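Local structure of GCN5-related N-acetyltransferase (Anabaena variabilis, 2OZG) at residues Asp197-Tyr202 with Arg230-Val235. The protein binds coenzyme A and is probably an acetyltransferase of the GNAT family, perhaps acting on aminoglycosides. Numbering follows the deposited sequence.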
loop_
_atom_site.group_PDB
_atom_site.type_symbol
_atom_site.label_atom_id
_atom_site.label_comp_id
_atom_site.label_asym_id
_atom_site.label_seq_id
_atom_site.Cartn_x
_atom_site.Cartn_y
_atom_site.Cartn_z
ATOM N N ASP A 197 -1.683 -25.725 14.514
ATOM C CA ASP A 197 -0.482 -26.615 14.672
ATOM C C ASP A 197 0.790 -25.787 14.504
ATOM O O ASP A 197 1.812 -26.048 15.134
ATOM C CB ASP A 197 -0.466 -27.754 13.657
ATOM C CG ASP A 197 -1.503 -28.829 13.947
ATOM O OD1 ASP A 197 -2.647 -28.480 14.302
ATOM O OD2 ASP A 197 -1.174 -30.028 13.773
ATOM N N THR A 198 0.668 -24.807 13.609
ATOM C CA THR A 198 1.596 -23.721 13.347
ATOM C C THR A 198 2.113 -23.063 14.620
ATOM O O THR A 198 3.301 -22.765 14.753
ATOM C CB THR A 198 0.733 -22.559 12.727
ATOM O OG1 THR A 198 -0.067 -23.049 11.648
ATOM C CG2 THR A 198 1.528 -21.318 12.326
ATOM N N GLU A 199 1.197 -22.832 15.557
ATOM C CA GLU A 199 1.483 -21.939 16.667
ATOM C C GLU A 199 1.441 -22.502 18.101
ATOM O O GLU A 199 0.841 -23.542 18.402
ATOM C CB GLU A 199 0.613 -20.669 16.509
ATOM C CG GLU A 199 -0.893 -20.899 16.636
ATOM C CD GLU A 199 -1.768 -19.714 16.209
ATOM O OE1 GLU A 199 -1.210 -18.727 15.676
ATOM O OE2 GLU A 199 -3.019 -19.788 16.395
ATOM N N THR A 200 2.159 -21.783 18.956
ATOM C CA THR A 200 2.311 -22.122 20.339
ATOM C C THR A 200 1.508 -21.105 21.128
ATOM O O THR A 200 1.446 -19.919 20.782
ATOM C CB THR A 200 3.802 -22.102 20.759
ATOM O OG1 THR A 200 4.542 -22.996 19.914
ATOM C CG2 THR A 200 3.978 -22.520 22.229
ATOM N N LEU A 201 0.868 -21.621 22.166
ATOM C CA LEU A 201 0.065 -20.829 23.047
ATOM C C LEU A 201 0.919 -20.550 24.262
ATOM O O LEU A 201 1.497 -21.463 24.868
ATOM C CB LEU A 201 -1.171 -21.615 23.458
ATOM C CG LEU A 201 -2.206 -20.836 24.259
ATOM C CD1 LEU A 201 -2.834 -19.689 23.440
ATOM C CD2 LEU A 201 -3.271 -21.767 24.740
ATOM N N TYR A 202 1.021 -19.290 24.626
ATOM C CA TYR A 202 1.796 -18.904 25.798
ATOM C C TYR A 202 0.798 -18.376 26.846
ATOM O O TYR A 202 -0.159 -17.625 26.538
ATOM C CB TYR A 202 2.829 -17.833 25.389
ATOM C CG TYR A 202 3.813 -18.338 24.386
ATOM C CD1 TYR A 202 4.904 -19.123 24.791
ATOM C CD2 TYR A 202 3.651 -18.098 23.041
ATOM C CE1 TYR A 202 5.786 -19.629 23.890
ATOM C CE2 TYR A 202 4.552 -18.622 22.101
ATOM C CZ TYR A 202 5.620 -19.358 22.532
ATOM O OH TYR A 202 6.512 -19.871 21.628
ATOM N N ARG A 230 -0.055 -11.479 19.760
ATOM C CA ARG A 230 -1.510 -11.212 19.907
ATOM C C ARG A 230 -1.976 -11.702 21.269
ATOM O O ARG A 230 -2.007 -12.916 21.512
ATOM C CB ARG A 230 -2.283 -11.921 18.802
ATOM C CG ARG A 230 -1.788 -11.652 17.371
ATOM C CD ARG A 230 -2.677 -12.385 16.344
ATOM N NE ARG A 230 -2.175 -12.264 14.974
ATOM C CZ ARG A 230 -2.514 -11.277 14.141
ATOM N NH1 ARG A 230 -3.268 -10.284 14.544
ATOM N NH2 ARG A 230 -2.025 -11.239 12.910
ATOM N N ILE A 231 -2.318 -10.772 22.171
ATOM C CA ILE A 231 -2.810 -11.117 23.474
ATOM C C ILE A 231 -4.301 -11.458 23.344
ATOM O O ILE A 231 -5.109 -10.599 23.022
ATOM C CB ILE A 231 -2.591 -9.978 24.482
ATOM C CG1 ILE A 231 -1.087 -9.701 24.685
ATOM C CG2 ILE A 231 -3.222 -10.321 25.811
ATOM C CD1 ILE A 231 -0.759 -8.443 25.495
ATOM N N ARG A 232 -4.683 -12.701 23.630
ATOM C CA ARG A 232 -6.104 -13.084 23.495
ATOM C C ARG A 232 -6.885 -12.968 24.774
ATOM O O ARG A 232 -8.096 -12.849 24.718
ATOM C CB ARG A 232 -6.277 -14.468 22.912
ATOM C CG ARG A 232 -5.454 -15.523 23.561
ATOM C CD ARG A 232 -5.634 -16.929 22.933
ATOM N NE ARG A 232 -5.229 -17.015 21.536
ATOM C CZ ARG A 232 -5.405 -18.113 20.789
ATOM N NH1 ARG A 232 -5.978 -19.199 21.299
ATOM N NH2 ARG A 232 -5.020 -18.139 19.549
ATOM N N ASP A 233 -6.224 -12.974 25.929
ATOM C CA ASP A 233 -6.941 -12.788 27.180
ATOM C C ASP A 233 -5.910 -12.299 28.182
ATOM O O ASP A 233 -4.745 -12.620 28.079
ATOM C CB ASP A 233 -7.569 -14.116 27.642
ATOM C CG ASP A 233 -8.551 -13.955 28.778
ATOM O OD1 ASP A 233 -9.084 -12.822 28.968
ATOM O OD2 ASP A 233 -8.832 -15.002 29.445
ATOM N N TRP A 234 -6.341 -11.450 29.101
ATOM C CA TRP A 234 -5.454 -10.962 30.129
ATOM C C TRP A 234 -6.324 -10.591 31.315
ATOM O O TRP A 234 -7.514 -10.277 31.137
ATOM C CB TRP A 234 -4.628 -9.747 29.651
ATOM C CG TRP A 234 -5.525 -8.582 29.125
ATOM C CD1 TRP A 234 -5.915 -8.405 27.857
ATOM C CD2 TRP A 234 -6.114 -7.511 29.877
ATOM N NE1 TRP A 234 -6.688 -7.309 27.759
ATOM C CE2 TRP A 234 -6.856 -6.759 28.997
ATOM C CE3 TRP A 234 -6.133 -7.168 31.224
ATOM C CZ2 TRP A 234 -7.579 -5.654 29.394
ATOM C CZ3 TRP A 234 -6.843 -6.112 31.624
ATOM C CH2 TRP A 234 -7.590 -5.352 30.722
ATOM N N VAL A 235 -5.690 -10.601 32.500
ATOM C CA VAL A 235 -6.279 -10.135 33.719
ATOM C C VAL A 235 -5.238 -9.323 34.521
ATOM O O VAL A 235 -4.077 -9.719 34.633
ATOM C CB VAL A 235 -6.885 -11.291 34.578
ATOM C CG1 VAL A 235 -7.108 -10.867 36.032
ATOM C CG2 VAL A 235 -8.180 -11.798 33.957
#
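The nearest CA atoms are those of Leu-201 and Arg-232, 9.9 Å apart, so side chains alone bridge the gap between segment 197-202, which leads into strand 202-206, and strand 227-236. Arg-232 sits at a classic beta bulge: it and Asp-233 both face Ile-217 on the neighbouring antiparallel strand 211-222. Both segments belong to the second GNAT acetyltransferase region, at the surface and away from the coenzyme A site. The Arg-232 side chain reaches toward the loop and bends at chi3 (62°), which turns its guanidinium across Leu-201. CD1 of Leu-201 lies over one face of that group, offset toward its rim, and is 3.8 Å from Arg-232 NH1. The two side chains cross nearly at right angles. The polar grip comes from the end of helix 186-192 and the loop after it: Arg-232 NH1 donates to the carbonyl oxygens of Leu-192 and Arg-194. With an alanine here, these two carbonyls would probably lose their shared donor, and Leu-201 CD1 the flat group packed against it. Glu-199 approaches from the opposite direction; the opposite charges lie near each other, beyond a salt bridge, and probably attract only weakly. Its carboxylate plane is turned 77° from the guanidinium. Glu-199 OE2 accepts a weak hydrogen bond from Leu-196 N and lies 4.1 Å from Arg-232 NH2.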